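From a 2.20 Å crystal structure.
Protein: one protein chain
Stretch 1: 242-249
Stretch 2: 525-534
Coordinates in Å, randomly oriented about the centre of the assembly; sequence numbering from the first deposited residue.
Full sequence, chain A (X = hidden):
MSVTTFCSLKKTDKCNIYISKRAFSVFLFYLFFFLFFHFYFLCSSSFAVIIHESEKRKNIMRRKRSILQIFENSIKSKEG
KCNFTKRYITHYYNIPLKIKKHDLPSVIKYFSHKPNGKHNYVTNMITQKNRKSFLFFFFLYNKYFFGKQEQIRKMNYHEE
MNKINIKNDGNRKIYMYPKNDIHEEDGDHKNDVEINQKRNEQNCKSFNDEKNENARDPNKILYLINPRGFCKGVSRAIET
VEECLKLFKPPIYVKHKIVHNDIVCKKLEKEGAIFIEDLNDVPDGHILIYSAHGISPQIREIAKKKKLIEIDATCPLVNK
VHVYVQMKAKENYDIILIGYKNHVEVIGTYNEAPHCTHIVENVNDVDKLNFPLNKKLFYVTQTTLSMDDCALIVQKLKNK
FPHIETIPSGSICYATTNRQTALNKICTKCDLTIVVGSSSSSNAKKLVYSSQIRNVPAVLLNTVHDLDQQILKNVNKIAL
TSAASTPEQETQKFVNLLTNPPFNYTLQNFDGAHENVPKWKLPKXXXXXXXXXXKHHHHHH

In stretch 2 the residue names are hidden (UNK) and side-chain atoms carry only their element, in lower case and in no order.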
ATOM      1  N   GLU A 242      15.832  -4.751  -7.713  1.00 46.52           N
ATOM      2  CA  GLU A 242      16.627  -4.484  -8.909  1.00 47.62           C
ATOM      3  C   GLU A 242      18.123  -4.473  -8.593  1.00 54.20           C
ATOM      4  O   GLU A 242      18.960  -4.898  -9.397  1.00 55.17           O
ATOM      5  CB  GLU A 242      16.210  -3.142  -9.516  1.00 44.78           C
ATOM      6  CG  GLU A 242      15.074  -3.250 -10.532  1.00 53.03           C
ATOM      7  CD  GLU A 242      14.418  -1.910 -10.832  1.00 58.78           C
ATOM      8  OE1 GLU A 242      14.839  -0.894 -10.233  1.00 63.35           O
ATOM      9  OE2 GLU A 242      13.465  -1.872 -11.652  1.00 63.57           O
ATOM     10  N   GLU A 243      18.455  -4.011  -7.398  1.00 45.91           N
ATOM     11  CA  GLU A 243      19.838  -3.821  -7.034  1.00 47.22           C
ATOM     12  C   GLU A 243      20.453  -5.158  -6.602  1.00 56.20           C
ATOM     13  O   GLU A 243      21.653  -5.395  -6.795  1.00 55.46           O
ATOM     14  CB  GLU A 243      19.930  -2.746  -5.953  1.00 46.88           C
ATOM     15  CG  GLU A 243      21.321  -2.188  -5.771  1.00 61.72           C
ATOM     16  CD  GLU A 243      21.740  -1.326  -6.933  1.00 62.90           C
ATOM     17  OE1 GLU A 243      20.877  -0.614  -7.491  1.00 65.52           O
ATOM     18  OE2 GLU A 243      22.927  -1.381  -7.293  1.00 64.11           O
ATOM     19  N   CYS A 244      19.620  -6.043  -6.059  1.00 53.75           N
ATOM     20  CA  CYS A 244      20.042  -7.398  -5.716  1.00 53.00           C
ATOM     21  C   CYS A 244      20.325  -8.183  -6.981  1.00 59.22           C
ATOM     22  O   CYS A 244      21.277  -8.962  -7.056  1.00 61.00           O
ATOM     23  CB  CYS A 244      18.947  -8.107  -4.928  1.00 51.67           C
ATOM     24  SG  CYS A 244      18.914  -7.676  -3.173  1.00 56.37           S
ATOM     25  N   LEU A 245      19.476  -7.973  -7.980  1.00 54.75           N
ATOM     26  CA  LEU A 245      19.641  -8.630  -9.268  1.00 57.00           C
ATOM     27  C   LEU A 245      20.936  -8.210  -9.961  1.00 59.63           C
ATOM     28  O   LEU A 245      21.527  -9.000 -10.688  1.00 61.71           O
ATOM     29  CB  LEU A 245      18.444  -8.331 -10.166  1.00 52.70           C
ATOM     30  CG  LEU A 245      17.175  -9.090  -9.778  1.00 53.40           C
ATOM     31  CD1 LEU A 245      15.966  -8.487 -10.460  1.00 51.91           C
ATOM     32  CD2 LEU A 245      17.323 -10.561 -10.158  1.00 58.92           C
ATOM     33  N   LYS A 246      21.372  -6.972  -9.740  1.00 67.52           N
ATOM     34  CA  LYS A 246      22.623  -6.485 -10.319  1.00 68.80           C
ATOM     35  C   LYS A 246      23.812  -7.145  -9.643  1.00 77.38           C
ATOM     36  O   LYS A 246      24.780  -7.534 -10.299  1.00 82.74           O
ATOM     37  CB  LYS A 246      22.731  -4.962 -10.193  1.00 66.12           C
ATOM     38  CG  LYS A 246      21.939  -4.220 -11.258  1.00 75.69           C
ATOM     39  CD  LYS A 246      21.809  -2.722 -10.974  1.00 82.42           C
ATOM     40  CE  LYS A 246      20.590  -2.128 -11.709  1.00 77.93           C
ATOM     41  NZ  LYS A 246      20.214  -0.767 -11.223  1.00 77.60           N
ATOM     42  N   LEU A 247      23.730  -7.287  -8.328  1.00 83.35           N
ATOM     43  CA  LEU A 247      24.844  -7.831  -7.570  1.00 87.71           C
ATOM     44  C   LEU A 247      24.940  -9.336  -7.720  1.00 91.08           C
ATOM     45  O   LEU A 247      25.934  -9.850  -8.225  1.00 99.66           O
ATOM     46  CB  LEU A 247      24.716  -7.480  -6.091  1.00 86.18           C
ATOM     47  CG  LEU A 247      24.847  -5.997  -5.747  1.00 87.80           C
ATOM     48  CD1 LEU A 247      24.936  -5.845  -4.236  1.00 87.98           C
ATOM     49  CD2 LEU A 247      26.057  -5.363  -6.438  1.00 86.53           C
ATOM     50  N   PHE A 248      23.904 -10.041  -7.285  1.00 79.83           N
ATOM     51  CA  PHE A 248      23.959 -11.494  -7.203  1.00 79.49           C
ATOM     52  C   PHE A 248      23.275 -12.151  -8.383  1.00 87.31           C
ATOM     53  O   PHE A 248      22.464 -11.539  -9.071  1.00 90.92           O
ATOM     54  CB  PHE A 248      23.322 -11.951  -5.903  1.00 78.92           C
ATOM     55  CG  PHE A 248      23.638 -11.053  -4.750  1.00 84.41           C
ATOM     56  CD1 PHE A 248      24.821 -11.200  -4.051  1.00 85.84           C
ATOM     57  CD2 PHE A 248      22.768 -10.038  -4.382  1.00 86.71           C
ATOM     58  CE1 PHE A 248      25.124 -10.365  -2.995  1.00 85.31           C
ATOM     59  CE2 PHE A 248      23.065  -9.197  -3.325  1.00 85.18           C
ATOM     60  CZ  PHE A 248      24.246  -9.360  -2.632  1.00 83.86           C
ATOM     61  N   LYS A 249      23.610 -13.408  -8.626  1.00104.25           N
ATOM     62  CA  LYS A 249      23.115 -14.070  -9.813  1.00107.33           C
ATOM     63  C   LYS A 249      21.669 -14.492  -9.591  1.00101.42           C
ATOM     64  O   LYS A 249      21.365 -15.164  -8.605  1.00 95.61           O
ATOM     65  CB  LYS A 249      23.992 -15.278 -10.174  1.00112.45           C
ATOM     66  CG  LYS A 249      23.626 -15.908 -11.515  1.00113.03           C
ATOM     67  CD  LYS A 249      24.623 -16.963 -11.972  1.00113.14           C
ATOM     68  CE  LYS A 249      24.244 -17.505 -13.349  1.00113.87           C
ATOM     69  NZ  LYS A 249      25.281 -18.405 -13.935  1.00114.61           N
ATOM     70  N   UNK A 525      21.813  -3.304   5.514  1.00 56.01           N
ATOM     71  CA  UNK A 525      22.710  -4.443   5.326  1.00 65.98           C
ATOM     72  C   UNK A 525      22.979  -4.601   3.843  1.00 66.91           C
ATOM     73  O   UNK A 525      24.091  -4.902   3.416  1.00 66.85           O
ATOM     74  c   UNK A 525      20.836  -6.108   5.198  1.00 63.47           C
ATOM     75  c   UNK A 525      22.107  -5.721   5.895  1.00 65.19           C
ATOM     76  n   UNK A 525      20.484  -7.389   5.264  1.00 59.85           N
ATOM     77  o   UNK A 525      20.167  -5.259   4.605  1.00 64.89           O
ATOM     78  N   UNK A 526      21.945  -4.363   3.057  1.00 70.97           N
ATOM     79  CA  UNK A 526      22.057  -4.427   1.621  1.00 66.86           C
ATOM     80  C   UNK A 526      23.005  -3.355   1.091  1.00 70.72           C
ATOM     81  O   UNK A 526      23.789  -3.606   0.175  1.00 74.55           O
ATOM     82  c   UNK A 526      21.391  -5.199  -1.157  1.00 85.85           C
ATOM     83  c   UNK A 526      20.697  -4.253  -3.213  1.00 97.14           C
ATOM     84  c   UNK A 526      19.971  -3.289  -1.157  1.00 79.05           C
ATOM     85  c   UNK A 526      21.402  -5.206  -2.522  1.00 94.62           C
ATOM     86  c   UNK A 526      20.680  -4.243  -0.460  1.00 75.42           C
ATOM     87  c   UNK A 526      19.974  -3.287  -2.526  1.00 88.98           C
ATOM     88  c   UNK A 526      20.679  -4.255   1.017  1.00 67.60           C
ATOM     89  N   UNK A 527      22.937  -2.159   1.669  1.00 55.44           N
ATOM     90  CA  UNK A 527      23.853  -1.079   1.307  1.00 53.83           C
ATOM     91  C   UNK A 527      25.294  -1.456   1.624  1.00 62.27           C
ATOM     92  O   UNK A 527      26.201  -1.172   0.845  1.00 60.90           O
ATOM     93  c   UNK A 527      21.997   2.138   2.507  1.00 47.96           C
ATOM     94  c   UNK A 527      22.316   1.014   1.539  1.00 49.38           C
ATOM     95  c   UNK A 527      22.634   1.564   0.162  1.00 50.08           C
ATOM     96  c   UNK A 527      23.500   0.203   2.057  1.00 51.34           C
ATOM     97  N   UNK A 528      25.506  -2.093   2.771  1.00 72.69           N
ATOM     98  CA  UNK A 528      26.847  -2.507   3.167  1.00 83.60           C
ATOM     99  C   UNK A 528      27.447  -3.436   2.114  1.00 85.07           C
ATOM    100  O   UNK A 528      28.619  -3.303   1.743  1.00 86.36           O
ATOM    101  c   UNK A 528      28.186  -3.475   5.090  1.00 96.82           C
ATOM    102  c   UNK A 528      26.822  -3.215   4.523  1.00 87.33           C
ATOM    103  c   UNK A 528      30.105  -2.998   6.065  1.00100.07           C
ATOM    104  c   UNK A 528      28.919  -4.611   5.167  1.00 96.81           C
ATOM    105  n   UNK A 528      30.105  -4.287   5.778  1.00 99.52           N
ATOM    106  n   UNK A 528      28.960  -2.483   5.656  1.00 99.58           N
ATOM    107  N   UNK A 529      26.634  -4.378   1.641  1.00 72.59           N
ATOM    108  CA  UNK A 529      27.064  -5.309   0.606  1.00 72.70           C
ATOM    109  C   UNK A 529      27.557  -4.533  -0.600  1.00 74.75           C
ATOM    110  O   UNK A 529      28.692  -4.710  -1.057  1.00 76.63           O
ATOM    111  s   UNK A 529      23.995  -8.108   0.819  1.00 81.18           S
ATOM    112  c   UNK A 529      23.370  -8.633   2.410  1.00 63.73           C
ATOM    113  c   UNK A 529      25.910  -6.214   0.191  1.00 68.42           C
ATOM    114  c   UNK A 529      25.402  -7.097   1.314  1.00 67.55           C
ATOM    115  N   UNK A 530      26.689  -3.665  -1.108  1.00 70.08           N
ATOM    116  CA  UNK A 530      27.005  -2.842  -2.267  1.00 75.12           C
ATOM    117  C   UNK A 530      28.372  -2.177  -2.098  1.00 86.53           C
ATOM    118  O   UNK A 530      29.210  -2.223  -3.004  1.00 95.10           O
ATOM    119  c   UNK A 530      23.434  -1.459  -3.014  1.00 60.19           C
ATOM    120  c   UNK A 530      26.344  -0.794  -3.574  1.00 66.60           C
ATOM    121  c   UNK A 530      25.927  -1.768  -2.485  1.00 69.61           C
ATOM    122  c   UNK A 530      24.598  -2.433  -2.848  1.00 67.44           C
ATOM    123  N   UNK A 531      28.602  -1.587  -0.926  1.00 94.93           N
ATOM    124  CA  UNK A 531      29.836  -0.860  -0.661  1.00 98.52           C
ATOM    125  C   UNK A 531      31.039  -1.781  -0.855  1.00108.62           C
ATOM    126  O   UNK A 531      32.019  -1.413  -1.508  1.00115.01           O
ATOM    127  c   UNK A 531      30.628   1.004   0.897  1.00 95.68           C
ATOM    128  c   UNK A 531      29.835  -0.292   0.758  1.00 94.13           C
ATOM    129  n   UNK A 531      31.766   0.961   4.587  1.00103.27           N
ATOM    130  c   UNK A 531      31.609   0.513   3.173  1.00104.35           C
ATOM    131  c   UNK A 531      30.737   1.461   2.349  1.00 99.64           C
ATOM    132  N   UNK A 532      30.960  -2.981  -0.286  1.00110.35           N
ATOM    133  CA  UNK A 532      32.009  -3.976  -0.467  1.00111.73           C
ATOM    134  C   UNK A 532      32.305  -4.181  -1.940  1.00114.92           C
ATOM    135  O   UNK A 532      33.361  -3.792  -2.441  1.00118.98           O
ATOM    136  o   UNK A 532      30.730  -5.666   2.994  1.00121.00           O
ATOM    137  c   UNK A 532      31.596  -5.320   0.128  1.00109.63           C
ATOM    138  c   UNK A 532      31.829  -5.207   2.619  1.00118.92           C
ATOM    139  o   UNK A 532      32.461  -4.337   3.255  1.00119.58           O
ATOM    140  c   UNK A 532      32.414  -5.729   1.329  1.00115.11           C
ATOM    141  N   UNK A 533      31.345  -4.792  -2.625  1.00113.76           N
ATOM    142  CA  UNK A 533      31.517  -5.236  -4.000  1.00116.61           C
ATOM    143  C   UNK A 533      32.158  -4.189  -4.923  1.00121.06           C
ATOM    144  O   UNK A 533      32.816  -4.544  -5.904  1.00123.70           O
ATOM    145  c   UNK A 533      28.791  -8.710  -7.187  1.00113.79           C
ATOM    146  c   UNK A 533      30.167  -5.664  -4.572  1.00112.26           C
ATOM    147  n   UNK A 533      29.336  -8.716  -5.972  1.00112.76           N
ATOM    148  n   UNK A 533      27.728  -9.462  -7.430  1.00111.21           N
ATOM    149  c   UNK A 533      30.288  -6.450  -5.852  1.00114.39           C
ATOM    150  n   UNK A 533      29.294  -7.956  -8.161  1.00115.72           N
ATOM    151  c   UNK A 533      30.503  -7.931  -5.585  1.00113.65           C
ATOM    152  N   UNK A 534      31.978  -2.909  -4.609  1.00120.82           N
ATOM    153  CA  UNK A 534      32.522  -1.838  -5.445  1.00125.43           C
ATOM    154  C   UNK A 534      33.982  -1.544  -5.089  1.00132.05           C
ATOM    155  O   UNK A 534      34.511  -0.476  -5.402  1.00134.85           O
ATOM    156  c   UNK A 534      31.659  -0.578  -5.326  1.00121.61           C
ATOM    157  c   UNK A 534      30.707  -0.380  -6.500  1.00118.52           C
ATOM    158  o   UNK A 534      28.339  -0.268  -6.770  1.00109.70           O
ATOM    159  c   UNK A 534      29.320   0.069  -6.069  1.00113.34           C
ATOM    160  o   UNK A 534      29.208   0.752  -5.026  1.00111.11           O
TER

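Position 525 carries two side-chain carbons, the second bearing one oxygen and one nitrogen. It touches nothing on stretch 1. Two carbons ending in one oxygen and one nitrogen make this Asn 525. Its ND2 is hydrogen-bonded elsewhere in the structure. Its OD1 accepts a weak hydrogen bond from N of position 526, at 2.5 Å.

Position 526 has one carbon and then a ring of six carbons, with no hydroxyl. The ring reaches Glu 243, Cys 244, Leu 247 and Phe 248. This is Phe 526. Its CZ lies 3.2 Å from CB of Glu 243, which sits at the ring edge. SG of Cys 244 is 3.6 Å from CE1 of Phe 526, an oblique sulfur-aromatic approach.

Position 527 has four carbons, forked at the second. It makes no contact with stretch 1. It is Leu 527.

Position 528 has one carbon and a five-membered ring of three carbons and two nitrogens. It is out of reach of stretch 1. It is His 528.

Position 529 is an unbranched chain of two carbons, a sulfur and a carbon. The sulfur meets the ring of Phe 248. It is Met 529, with SD 3.7 Å from CZ of Phe 248.

Position 530 has four carbons, forked at the first, with one arm two carbons long. It touches Glu 243 and Leu 247. It is Ile 530. Its CD1 is 3.5 Å from CG of Glu 243, and its CG1 is 3.7 Å from CD1 of Leu 247.

Position 531 has four carbons in a row ending in nitrogen, free of stretch 1. It is Lys 531.

Position 532 has three carbons, the third carrying two oxygens. It also makes no contact. It is Glu 532.

Position 533 has three carbons, a nitrogen, and a carbon with two more nitrogens. This guanidinium lies by Leu 247 and Phe 248. It is Arg 533. CD2 of Leu 247 lies over one face of the group. NH2 of Arg 533 is modelled 2.0 Å from O of Leu 247, a clash that supports no hydrogen bond.

Position 534 again has three carbons and two terminal oxygens, and touches nothing on stretch 1. It is Glu 534.

The helices run 33° apart, with axes 11.3 Å apart at closest approach. Side chains fill the gap. Leu 247 packs against Phe 526 and Ile 530, and Phe 248 adds the contact with Met 529. No hydrogen bond crosses, so the supported contact is mainly apolar packing.

Stretch 2 (525-534) NFLHMIKERE
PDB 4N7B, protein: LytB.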